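Local coordinates for protein NDP-rhamnosyltransferase (PDB 3TSA) that is a glycosyltransferase of the GT-B fold, built from two domains that each hold a parallel beta sheet, at residues P115-R128 against L136-T148. Sequence-based numbering, arbitrary orientation.
Sequences PSVLLVDVCALIGR and LPVVLHRWGVDPT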
loop_
_atom_site.group_PDB
_atom_site.type_symbol
_atom_site.label_atom_id
_atom_site.label_comp_id
_atom_site.label_asym_id
_atom_site.label_seq_id
_atom_site.Cartn_x
_atom_site.Cartn_y
_atom_site.Cartn_z
ATOM N N PRO A 115 -19.094 8.000 4.589
ATOM C CA PRO A 115 -18.212 8.492 3.566
ATOM C C PRO A 115 -18.646 9.845 3.029
ATOM O O PRO A 115 -19.875 10.215 3.065
ATOM C CB PRO A 115 -18.322 7.389 2.479
ATOM C CG PRO A 115 -19.698 6.917 2.622
ATOM C CD PRO A 115 -19.786 6.772 4.146
ATOM N N SER A 116 -17.691 10.620 2.556
ATOM C CA SER A 116 -18.085 11.823 1.859
ATOM C C SER A 116 -18.081 11.727 0.358
ATOM O O SER A 116 -18.622 12.602 -0.313
ATOM C CB SER A 116 -17.280 13.036 2.305
ATOM O OG SER A 116 -15.927 12.818 2.119
ATOM N N VAL A 117 -17.515 10.663 -0.202
ATOM C CA VAL A 117 -17.462 10.602 -1.637
ATOM C C VAL A 117 -17.288 9.082 -1.892
ATOM O O VAL A 117 -16.711 8.348 -1.018
ATOM C CB VAL A 117 -16.266 11.424 -2.190
ATOM C CG1 VAL A 117 -14.978 10.945 -1.631
ATOM C CG2 VAL A 117 -16.237 11.417 -3.745
ATOM N N LEU A 118 -17.890 8.642 -2.987
ATOM C CA LEU A 118 -17.812 7.235 -3.409
ATOM C C LEU A 118 -16.921 7.177 -4.651
ATOM O O LEU A 118 -17.180 7.874 -5.630
ATOM C CB LEU A 118 -19.193 6.678 -3.706
ATOM C CG LEU A 118 -20.260 6.871 -2.639
ATOM C CD1 LEU A 118 -21.603 6.205 -3.244
ATOM C CD2 LEU A 118 -19.808 6.235 -1.298
ATOM N N LEU A 119 -15.887 6.324 -4.621
ATOM C CA LEU A 119 -15.041 6.099 -5.783
ATOM C C LEU A 119 -15.446 4.714 -6.282
ATOM O O LEU A 119 -15.249 3.706 -5.597
ATOM C CB LEU A 119 -13.589 6.094 -5.320
ATOM C CG LEU A 119 -12.605 5.810 -6.454
ATOM C CD1 LEU A 119 -12.696 6.843 -7.576
ATOM C CD2 LEU A 119 -11.202 5.783 -5.902
ATOM N N VAL A 120 -16.040 4.668 -7.466
ATOM C CA VAL A 120 -16.817 3.514 -7.866
ATOM C C VAL A 120 -16.301 3.000 -9.171
ATOM O O VAL A 120 -16.160 3.791 -10.122
ATOM C CB VAL A 120 -18.287 3.986 -8.014
ATOM C CG1 VAL A 120 -19.184 2.844 -8.537
ATOM C CG2 VAL A 120 -18.803 4.470 -6.596
ATOM N N ASP A 121 -16.002 1.685 -9.265
ATOM C CA ASP A 121 -15.685 1.102 -10.572
ATOM C C ASP A 121 -16.829 1.359 -11.579
ATOM O O ASP A 121 -17.996 1.237 -11.225
ATOM C CB ASP A 121 -15.478 -0.390 -10.296
ATOM C CG ASP A 121 -15.310 -1.284 -11.545
ATOM O OD1 ASP A 121 -15.715 -1.034 -12.686
ATOM O OD2 ASP A 121 -14.818 -2.419 -11.294
ATOM N N VAL A 122 -16.493 1.691 -12.841
ATOM C CA VAL A 122 -17.541 1.978 -13.850
ATOM C C VAL A 122 -18.591 0.929 -13.933
ATOM O O VAL A 122 -19.773 1.273 -14.114
ATOM C CB VAL A 122 -16.950 2.216 -15.278
ATOM C CG1 VAL A 122 -18.008 2.051 -16.282
ATOM C CG2 VAL A 122 -16.508 3.674 -15.353
ATOM N N CYS A 123 -18.219 -0.344 -13.797
ATOM C CA CYS A 123 -19.222 -1.421 -13.810
ATOM C C CYS A 123 -19.883 -1.760 -12.468
ATOM O O CYS A 123 -20.872 -2.506 -12.454
ATOM C CB CYS A 123 -18.580 -2.672 -14.268
ATOM S SG CYS A 123 -18.122 -2.575 -16.054
ATOM N N ALA A 124 -19.406 -1.180 -11.355
ATOM C CA ALA A 124 -19.997 -1.530 -10.070
ATOM C C ALA A 124 -21.245 -0.680 -9.829
ATOM O O ALA A 124 -21.223 0.332 -9.122
ATOM C CB ALA A 124 -18.957 -1.378 -8.948
ATOM N N LEU A 125 -22.355 -1.078 -10.480
ATOM C CA LEU A 125 -23.567 -0.332 -10.435
ATOM C C LEU A 125 -24.091 -0.063 -9.052
ATOM O O LEU A 125 -24.719 0.970 -8.874
ATOM C CB LEU A 125 -24.659 -1.027 -11.265
ATOM C CG LEU A 125 -24.294 -1.249 -12.749
ATOM C CD1 LEU A 125 -25.379 -2.119 -13.412
ATOM C CD2 LEU A 125 -24.155 0.124 -13.339
ATOM N N ILE A 126 -23.849 -0.964 -8.098
ATOM C CA ILE A 126 -24.231 -0.660 -6.708
ATOM C C ILE A 126 -23.732 0.706 -6.243
ATOM O O ILE A 126 -24.443 1.425 -5.514
ATOM C CB ILE A 126 -23.743 -1.758 -5.743
ATOM C CG1 ILE A 126 -24.125 -1.399 -4.273
ATOM C CG2 ILE A 126 -22.235 -1.901 -5.799
ATOM C CD1 ILE A 126 -25.588 -1.245 -4.041
ATOM N N GLY A 127 -22.481 1.081 -6.581
ATOM C CA GLY A 127 -22.010 2.401 -6.137
ATOM C C GLY A 127 -22.806 3.606 -6.629
ATOM O O GLY A 127 -22.999 4.606 -5.938
ATOM N N ARG A 128 -23.295 3.503 -7.849
ATOM C CA ARG A 128 -24.158 4.514 -8.408
ATOM C C ARG A 128 -25.558 4.558 -7.704
ATOM O O ARG A 128 -26.078 5.665 -7.434
ATOM C CB ARG A 128 -24.323 4.326 -9.903
ATOM C CG ARG A 128 -22.988 4.541 -10.639
ATOM C CD ARG A 128 -23.134 4.284 -12.129
ATOM N NE ARG A 128 -23.925 5.368 -12.693
ATOM C CZ ARG A 128 -24.322 5.418 -13.969
ATOM N NH1 ARG A 128 -23.972 4.449 -14.813
ATOM N NH2 ARG A 128 -25.059 6.469 -14.403
ATOM N N LEU A 136 -24.751 11.189 -2.118
ATOM C CA LEU A 136 -23.304 11.432 -2.068
ATOM C C LEU A 136 -22.779 11.453 -3.497
ATOM O O LEU A 136 -23.236 10.642 -4.326
ATOM C CB LEU A 136 -22.618 10.295 -1.318
ATOM C CG LEU A 136 -23.087 10.076 0.137
ATOM C CD1 LEU A 136 -22.696 8.646 0.558
ATOM C CD2 LEU A 136 -22.525 11.161 1.043
ATOM N N PRO A 137 -21.752 12.294 -3.732
ATOM C CA PRO A 137 -21.020 12.402 -5.018
ATOM C C PRO A 137 -20.342 11.104 -5.370
ATOM O O PRO A 137 -19.792 10.429 -4.479
ATOM C CB PRO A 137 -20.042 13.546 -4.763
ATOM C CG PRO A 137 -19.841 13.579 -3.303
ATOM C CD PRO A 137 -21.129 13.121 -2.687
ATOM N N VAL A 138 -20.445 10.741 -6.648
ATOM C CA VAL A 138 -19.879 9.527 -7.168
ATOM C C VAL A 138 -18.835 9.921 -8.187
ATOM O O VAL A 138 -19.146 10.617 -9.168
ATOM C CB VAL A 138 -20.956 8.586 -7.754
ATOM C CG1 VAL A 138 -20.318 7.456 -8.541
ATOM C CG2 VAL A 138 -21.785 7.971 -6.615
ATOM N N VAL A 139 -17.619 9.430 -7.976
ATOM C CA VAL A 139 -16.579 9.589 -8.986
ATOM C C VAL A 139 -16.398 8.198 -9.556
ATOM O O VAL A 139 -16.025 7.237 -8.826
ATOM C CB VAL A 139 -15.269 10.075 -8.360
ATOM C CG1 VAL A 139 -14.114 10.064 -9.429
ATOM C CG2 VAL A 139 -15.384 11.566 -7.800
ATOM N N LEU A 140 -16.696 8.035 -10.841
ATOM C CA LEU A 140 -16.531 6.733 -11.471
ATOM C C LEU A 140 -15.037 6.564 -11.849
ATOM O O LEU A 140 -14.342 7.531 -12.189
ATOM C CB LEU A 140 -17.403 6.588 -12.772
ATOM C CG LEU A 140 -18.884 6.289 -12.537
ATOM C CD1 LEU A 140 -19.487 5.803 -13.896
ATOM C CD2 LEU A 140 -19.106 5.275 -11.396
ATOM N N HIS A 141 -14.560 5.320 -11.802
ATOM C CA HIS A 141 -13.170 5.010 -12.204
ATOM C C HIS A 141 -13.096 3.917 -13.271
ATOM O O HIS A 141 -13.487 2.774 -13.018
ATOM C CB HIS A 141 -12.385 4.555 -10.952
ATOM C CG HIS A 141 -10.905 4.561 -11.145
ATOM N ND1 HIS A 141 -10.254 3.525 -11.775
ATOM C CD2 HIS A 141 -9.951 5.477 -10.829
ATOM C CE1 HIS A 141 -8.958 3.798 -11.835
ATOM N NE2 HIS A 141 -8.746 4.978 -11.288
ATOM N N ARG A 142 -12.552 4.247 -14.440
ATOM C CA ARG A 142 -12.292 3.258 -15.463
ATOM C C ARG A 142 -11.027 2.504 -15.122
ATOM O O ARG A 142 -10.041 3.095 -14.660
ATOM C CB ARG A 142 -12.084 3.958 -16.806
ATOM C CG ARG A 142 -13.428 4.439 -17.317
ATOM C CD ARG A 142 -13.266 5.315 -18.568
ATOM N NE ARG A 142 -14.654 5.560 -19.096
ATOM C CZ ARG A 142 -14.968 6.707 -19.732
ATOM N NH1 ARG A 142 -14.007 7.642 -20.013
ATOM N NH2 ARG A 142 -16.256 6.924 -20.096
ATOM N N TRP A 143 -11.043 1.200 -15.395
ATOM C CA TRP A 143 -9.763 0.452 -15.277
ATOM C C TRP A 143 -8.927 0.547 -16.555
ATOM O O TRP A 143 -7.704 0.272 -16.553
ATOM C CB TRP A 143 -10.048 -0.998 -14.877
ATOM C CG TRP A 143 -10.769 -1.686 -16.011
ATOM C CD1 TRP A 143 -10.188 -2.264 -17.092
ATOM C CD2 TRP A 143 -12.157 -1.681 -16.245
ATOM N NE1 TRP A 143 -11.143 -2.690 -17.978
ATOM C CE2 TRP A 143 -12.371 -2.351 -17.488
ATOM C CE3 TRP A 143 -13.267 -1.245 -15.504
ATOM C CZ2 TRP A 143 -13.629 -2.558 -18.022
ATOM C CZ3 TRP A 143 -14.537 -1.448 -16.031
ATOM C CH2 TRP A 143 -14.707 -2.109 -17.301
ATOM N N GLY A 144 -9.560 0.940 -17.656
ATOM C CA GLY A 144 -8.846 0.992 -18.932
ATOM C C GLY A 144 -9.830 1.269 -20.084
ATOM O O GLY A 144 -10.595 2.205 -20.003
ATOM N N VAL A 145 -9.772 0.454 -21.138
ATOM C CA VAL A 145 -10.740 0.582 -22.253
ATOM C C VAL A 145 -12.136 0.285 -21.685
ATOM O O VAL A 145 -12.300 -0.645 -20.858
ATOM C CB VAL A 145 -10.379 -0.375 -23.402
ATOM C CG1 VAL A 145 -11.461 -0.323 -24.483
ATOM C CG2 VAL A 145 -9.035 0.042 -24.005
ATOM N N ASP A 146 -13.091 1.139 -22.015
ATOM C CA ASP A 146 -14.446 1.082 -21.358
ATOM C C ASP A 146 -15.447 0.835 -22.478
ATOM O O ASP A 146 -15.804 1.769 -23.189
ATOM C CB ASP A 146 -14.719 2.446 -20.668
ATOM C CG ASP A 146 -16.115 2.498 -19.998
ATOM O OD1 ASP A 146 -16.915 1.519 -20.123
ATOM O OD2 ASP A 146 -16.396 3.492 -19.326
ATOM N N PRO A 147 -15.939 -0.442 -22.642
ATOM C CA PRO A 147 -16.927 -0.739 -23.692
ATOM C C PRO A 147 -18.340 -0.790 -23.138
ATOM O O PRO A 147 -19.177 -1.521 -23.662
ATOM C CB PRO A 147 -16.528 -2.145 -24.167
ATOM C CG PRO A 147 -15.529 -2.633 -23.265
ATOM C CD PRO A 147 -15.354 -1.665 -22.075
ATOM N N THR A 148 -18.597 -0.026 -22.078
ATOM C CA THR A 148 -19.921 -0.132 -21.426
ATOM C C THR A 148 -21.024 0.681 -22.010
ATOM O O THR A 148 -22.171 0.444 -21.661
ATOM C CB THR A 148 -19.853 0.072 -19.877
ATOM O OG1 THR A 148 -19.510 1.425 -19.550
ATOM C CG2 THR A 148 -18.943 -0.967 -19.254
#
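Strands 117-121 and 138-141 pair in parallel inside the seven-stranded sheet of the N-terminal half, their short axes 4.5 Å apart at 28°. The backbone hydrogen bonds Leu118 N to Pro137 O (3.0 Å) and Val139 N to Leu118 O (2.8 Å) are nearly straight; Val120 N bonds Val139 O, and His141 N to Val120 O is more bent. The last bond is longer and meets its carbonyl off-plane: Val122 N reaches His141 O at 3.2 Å from 50° above the carbonyl plane, as the chain turns away. Helix 125-133 connects the strands, making a beta-alpha-beta crossover of the Rossmann-like kind found in GT-B domains. On the face carrying Leu118, Val120, Val138 and Leu140, Leu140 CD2 lies 3.7 Å from Val120 CB, and Val138 CG2 meets Gly127 O of the helix at 3.6 Å. Beyond the strand ends, Val122 CG1 packs against the Asp146 carboxylate, held by Arg142 NE (salt bridge) and Thr148. With CG anti to the backbone N (chi1 172°), Asp121 sets OD1 at the Trp143 ring edge, 3.6 Å from CZ3, where it also accepts Cys123 N in an Asx turn; OD2 is hydrogen-bonded to His14 ND1 and Leu9 N. Cys123 SG makes a sulfur-aromatic contact at the same edge, 3.7 Å from Trp143 CH2.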